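Local atomic coordinates of putative solute-binding component of ABC transporter (Clostridium phytofermentans, PDB entry 4YS6), a protein that probably serves as the extracellular sugar-binding component of an ABC transporter and here holds beta-D-glucose in the cleft between its two lobes. Residues D226-I229 with A230-A234. Sequence-based numbering, arbitrary orientation.
Sequences DAII and ASYYA
Tyr233 and Ile228 lie side by side at the C-terminal end of helix 218-232, their side chains pointing the same way. Followed outward, Tyr233 starts with CB 3.9 Å from Ile229 O, the carbonyl that also receives Tyr233 N in a hydrogen bond of 2.9 Å. Next along the ring, Tyr233 CD2 lies over against Ile228 O and Ile228 CG2, both on one side of it, and Tyr233 CE2 comes nearest to the isoleucine side chain, 3.6 Å from Ile228 CG2. That methyl sits at the ring's edge, in its plane, so it meets the rim of the aromatic and not its face. Ile228 holds CG2 anti to the backbone N (chi1, measured to CG1, is -70°), which turns the methyl toward both tyrosines; Tyr232 CD2 lies 4.1 Å from Ile228 CG2. The phenol oxygen at the tip of Tyr233 is hydrogen-bonded to Glu168 on strand 165-170, which ties the helix end to the parallel sheet of this lobe.

On the exposed side of the turn, Ser231 bends back onto the helix. Ser231 OG donates to Ala227 O at 2.8 Å, while Ser231 N reaches the same oxygen from the opposite face of the carbonyl plane at 3.0 Å. Tyr232 N continues the i to i-4 pattern with a 2.9 Å bond to Ile228 O. Beyond it, Tyr233 leaves helical geometry although its N-H still completes a helical bond. On the exposed side, then, the serine hydroxyl spends its proton on a backbone carbonyl already bonded to Ser231 N, giving that oxygen two donors; on the inner side the ring packs by its edge, and Glu168 takes up the phenol of the buried Tyr233.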
loop_
_atom_site.group_PDB
_atom_site.type_symbol
_atom_site.label_atom_id
_atom_site.label_comp_id
_atom_site.label_asym_id
_atom_site.label_seq_id
_atom_site.Cartn_x
_atom_site.Cartn_y
_atom_site.Cartn_z
ATOM N N ASP A 226 19.032 9.490 3.771
ATOM C CA ASP A 226 20.463 9.772 3.955
ATOM C C ASP A 226 20.755 11.274 3.959
ATOM O O ASP A 226 21.578 11.770 4.757
ATOM C CB ASP A 226 21.301 9.094 2.878
ATOM C CG ASP A 226 22.601 8.552 3.428
ATOM O OD1 ASP A 226 22.546 7.589 4.230
ATOM O OD2 ASP A 226 23.668 9.098 3.076
ATOM N N ALA A 227 20.078 11.997 3.083
ATOM C CA ALA A 227 20.266 13.434 2.968
ATOM C C ALA A 227 19.691 14.147 4.184
ATOM O O ALA A 227 20.242 15.127 4.677
ATOM C CB ALA A 227 19.625 13.941 1.678
ATOM N N ILE A 228 18.564 13.655 4.676
ATOM C CA ILE A 228 17.972 14.224 5.883
ATOM C C ILE A 228 18.883 13.969 7.108
ATOM O O ILE A 228 19.135 14.885 7.894
ATOM C CB ILE A 228 16.580 13.678 6.094
ATOM C CG1 ILE A 228 15.645 14.244 5.018
ATOM C CG2 ILE A 228 16.040 14.059 7.474
ATOM C CD1 ILE A 228 14.230 13.663 5.049
ATOM N N ILE A 229 19.397 12.758 7.259
ATOM C CA ILE A 229 20.328 12.479 8.357
ATOM C C ILE A 229 21.517 13.438 8.323
ATOM O O ILE A 229 21.859 14.072 9.326
ATOM C CB ILE A 229 20.847 11.027 8.312
ATOM C CG1 ILE A 229 19.691 10.050 8.543
ATOM C CG2 ILE A 229 21.946 10.810 9.362
ATOM C CD1 ILE A 229 20.011 8.613 8.123
ATOM N N ALA A 230 22.136 13.563 7.159
ATOM C CA ALA A 230 23.347 14.375 7.005
ATOM C C ALA A 230 23.085 15.853 7.272
ATOM O O ALA A 230 23.941 16.550 7.801
ATOM C CB ALA A 230 23.926 14.188 5.615
ATOM N N SER A 231 21.902 16.330 6.905
ATOM C CA SER A 231 21.575 17.747 7.017
ATOM C C SER A 231 21.061 18.137 8.398
ATOM O O SER A 231 21.334 19.237 8.856
ATOM C CB SER A 231 20.535 18.130 5.968
ATOM O OG SER A 231 20.987 17.831 4.657
ATOM N N TYR A 232 20.329 17.247 9.061
ATOM C CA TYR A 232 19.586 17.628 10.256
ATOM C C TYR A 232 19.807 16.763 11.495
ATOM O O TYR A 232 19.440 17.181 12.582
ATOM C CB TYR A 232 18.094 17.638 9.930
ATOM C CG TYR A 232 17.726 18.517 8.759
ATOM C CD1 TYR A 232 17.863 19.894 8.822
ATOM C CD2 TYR A 232 17.256 17.961 7.586
ATOM C CE1 TYR A 232 17.535 20.692 7.738
ATOM C CE2 TYR A 232 16.928 18.743 6.498
ATOM C CZ TYR A 232 17.069 20.106 6.578
ATOM O OH TYR A 232 16.736 20.871 5.487
ATOM N N TYR A 233 20.370 15.565 11.347
ATOM C CA TYR A 233 20.502 14.641 12.481
ATOM C C TYR A 233 21.923 14.075 12.558
ATOM O O TYR A 233 22.139 12.925 12.936
ATOM C CB TYR A 233 19.468 13.504 12.368
ATOM C CG TYR A 233 18.025 13.983 12.301
ATOM C CD1 TYR A 233 17.313 14.283 13.456
ATOM C CD2 TYR A 233 17.375 14.148 11.071
ATOM C CE1 TYR A 233 15.988 14.740 13.391
ATOM C CE2 TYR A 233 16.060 14.598 11.001
ATOM C CZ TYR A 233 15.367 14.892 12.169
ATOM O OH TYR A 233 14.057 15.336 12.101
ATOM N N ALA A 234 22.893 14.889 12.177
ATOM C CA ALA A 234 24.296 14.471 12.162
ATOM C C ALA A 234 24.966 14.976 13.419
ATOM O O ALA A 234 26.022 14.489 13.816
ATOM C CB ALA A 234 25.008 15.001 10.932
#